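Local coordinates for protein dipicolinate synthase subunit A (Bacillus halodurans, PDB 3D4O) that probably forms one of the two subunits of an oxidoreductase that makes dipicolinate, the spore compound, with NAD(P)-binding-type Rossmann domains, at residues K30-F36 with G45-I51. Numbering follows the deposited sequence.
Sequences KISLVGF and GVTKMRI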
loop_
_atom_site.group_PDB
_atom_site.type_symbol
_atom_site.label_atom_id
_atom_site.label_comp_id
_atom_site.label_asym_id
_atom_site.label_seq_id
_atom_site.Cartn_x
_atom_site.Cartn_y
_atom_site.Cartn_z
ATOM N N LYS C 30 32.082 9.157 19.643
ATOM C CA LYS C 30 31.526 10.307 20.375
ATOM C C LYS C 30 30.525 10.952 19.434
ATOM O O LYS C 30 30.860 11.268 18.298
ATOM C CB LYS C 30 32.594 11.311 20.797
ATOM C CG LYS C 30 32.021 12.533 21.517
ATOM C CD LYS C 30 33.127 13.529 21.921
ATOM C CE LYS C 30 32.545 14.823 22.506
ATOM N NZ LYS C 30 33.584 15.826 22.790
ATOM N N ILE C 31 29.304 11.133 19.930
ATOM C CA ILE C 31 28.173 11.642 19.125
ATOM C C ILE C 31 27.400 12.831 19.674
ATOM O O ILE C 31 26.689 12.727 20.668
ATOM C CB ILE C 31 27.108 10.536 18.906
ATOM C CG1 ILE C 31 27.742 9.267 18.321
ATOM C CG2 ILE C 31 25.979 11.071 17.999
ATOM C CD1 ILE C 31 26.877 7.995 18.457
ATOM N N SER C 32 27.539 13.956 18.983
ATOM C CA SER C 32 26.760 15.164 19.275
ATOM C C SER C 32 25.509 15.062 18.435
ATOM O O SER C 32 25.580 14.946 17.209
ATOM C CB SER C 32 27.538 16.428 18.940
ATOM O OG SER C 32 28.628 16.594 19.820
ATOM N N LEU C 33 24.358 15.077 19.095
ATOM C CA LEU C 33 23.069 14.807 18.412
ATOM C C LEU C 33 22.111 15.990 18.360
ATOM O O LEU C 33 21.505 16.387 19.360
ATOM C CB LEU C 33 22.389 13.598 19.074
ATOM C CG LEU C 33 21.202 12.948 18.384
ATOM C CD1 LEU C 33 21.626 12.360 17.019
ATOM C CD2 LEU C 33 20.581 11.860 19.333
ATOM N N VAL C 34 21.952 16.514 17.150
ATOM C CA VAL C 34 21.118 17.704 16.925
ATOM C C VAL C 34 19.823 17.365 16.209
ATOM O O VAL C 34 19.815 16.664 15.186
ATOM C CB VAL C 34 21.896 18.791 16.118
ATOM C CG1 VAL C 34 21.092 20.070 16.002
ATOM C CG2 VAL C 34 23.240 19.064 16.737
ATOM N N GLY C 35 18.722 17.834 16.794
ATOM C CA GLY C 35 17.386 17.670 16.205
ATOM C C GLY C 35 16.581 16.506 16.731
ATOM O O GLY C 35 15.532 16.149 16.180
ATOM N N PHE C 36 17.040 15.944 17.837
ATOM C CA PHE C 36 16.376 14.769 18.423
ATOM C C PHE C 36 15.859 14.994 19.843
ATOM O O PHE C 36 15.839 14.094 20.670
ATOM C CB PHE C 36 17.342 13.585 18.395
ATOM C CG PHE C 36 17.689 13.108 17.005
ATOM C CD1 PHE C 36 18.659 13.762 16.246
ATOM C CD2 PHE C 36 17.071 11.998 16.475
ATOM C CE1 PHE C 36 18.991 13.323 14.977
ATOM C CE2 PHE C 36 17.405 11.551 15.193
ATOM C CZ PHE C 36 18.371 12.220 14.448
ATOM N N GLY C 45 27.631 7.545 24.764
ATOM C CA GLY C 45 28.425 8.437 23.926
ATOM C C GLY C 45 27.680 9.563 23.265
ATOM O O GLY C 45 28.289 10.473 22.711
ATOM N N VAL C 46 26.362 9.506 23.356
ATOM C CA VAL C 46 25.475 10.513 22.735
ATOM C C VAL C 46 25.084 11.656 23.658
ATOM O O VAL C 46 24.604 11.439 24.763
ATOM C CB VAL C 46 24.156 9.873 22.217
ATOM C CG1 VAL C 46 23.207 10.959 21.667
ATOM C CG2 VAL C 46 24.445 8.830 21.168
ATOM N N THR C 47 25.297 12.873 23.157
ATOM C CA THR C 47 24.896 14.110 23.839
ATOM C C THR C 47 24.019 14.945 22.919
ATOM O O THR C 47 24.446 15.360 21.847
ATOM C CB THR C 47 26.094 14.980 24.253
ATOM O OG1 THR C 47 27.027 14.197 25.006
ATOM C CG2 THR C 47 25.629 16.179 25.102
ATOM N N LYS C 48 22.785 15.170 23.357
ATOM C CA LYS C 48 21.833 15.974 22.597
ATOM C C LYS C 48 22.094 17.440 22.793
ATOM O O LYS C 48 22.400 17.915 23.897
ATOM C CB LYS C 48 20.396 15.695 23.019
ATOM C CG LYS C 48 19.876 14.323 22.733
ATOM C CD LYS C 48 18.446 14.258 23.222
ATOM C CE LYS C 48 17.810 12.910 23.035
ATOM N NZ LYS C 48 16.469 12.973 23.669
HETATM N N MSE C 49 21.965 18.177 21.708
HETATM C CA MSE C 49 22.213 19.606 21.773
HETATM C C MSE C 49 21.643 20.373 20.604
HETATM O O MSE C 49 21.171 19.797 19.619
HETATM C CB MSE C 49 23.727 19.858 21.839
HETATM C CG MSE C 49 24.518 19.505 20.563
HETATM SE SE MSE C 49 26.441 19.541 20.944
HETATM C CE MSE C 49 26.539 17.991 22.121
ATOM N N ARG C 50 21.703 21.689 20.764
ATOM C CA ARG C 50 21.284 22.646 19.735
ATOM C C ARG C 50 22.479 22.854 18.822
ATOM O O ARG C 50 23.632 22.745 19.245
ATOM C CB ARG C 50 20.839 24.004 20.325
ATOM C CG ARG C 50 19.615 23.949 21.236
ATOM C CD ARG C 50 19.171 25.342 21.681
ATOM N NE ARG C 50 20.284 26.139 22.195
ATOM C CZ ARG C 50 20.816 25.987 23.401
ATOM N NH1 ARG C 50 20.357 25.056 24.227
ATOM N NH2 ARG C 50 21.826 26.756 23.775
ATOM N N ILE C 51 22.184 23.190 17.574
ATOM C CA ILE C 51 23.223 23.326 16.545
ATOM C C ILE C 51 24.232 24.383 16.954
ATOM O O ILE C 51 25.417 24.295 16.633
ATOM C CB ILE C 51 22.627 23.596 15.121
ATOM C CG1 ILE C 51 23.577 23.028 14.060
ATOM C CG2 ILE C 51 22.296 25.068 14.934
ATOM C CD1 ILE C 51 23.040 23.053 12.631
#
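Strands 30-34 and 46-49 form the parallel edge of a Rossmann-type sheet with strand order 3-2-1-4-5-6, strand 46-49 being outermost within this chain. Their N-to-C directions diverge by 27° and their axes approach to 4.6 Å. Four backbone hydrogen bonds fix the register: Ile31 N to Gly45 O (3.0 Å), Thr47 N to Ile31 O (2.9 Å), Leu33 N to Thr47 O (2.8 Å) and Met49 N to Leu33 O (3.0 Å). Angles at hydrogen of 161-171° show them nearly straight. The odd-numbered residues of 30-34 thus serve both as donor and acceptor here, while Ser32 bonds through its backbone to Val8 and Ile10 of strand 7-11. CA-H...O contacts supplement the pairing, as from Val46 CA to Ile31 O (3.3 Å).

Apolar packing occupies both faces. On one, Val46 CG2 meets Ile31 CD1 at 3.7 Å and Val46 CG1 meets Leu33 CD2 at 3.6 Å, beneath Ile21 and Leu24 of helix 15-26. On the other, Val34 CG1 lies 3.9 Å from Ile51 CB, and Val34 CG2 4.1 Å from Met49 CG. Selenomethionine Met49 folds back along this face, bringing its CE within 3.4 Å of Ser32 OG.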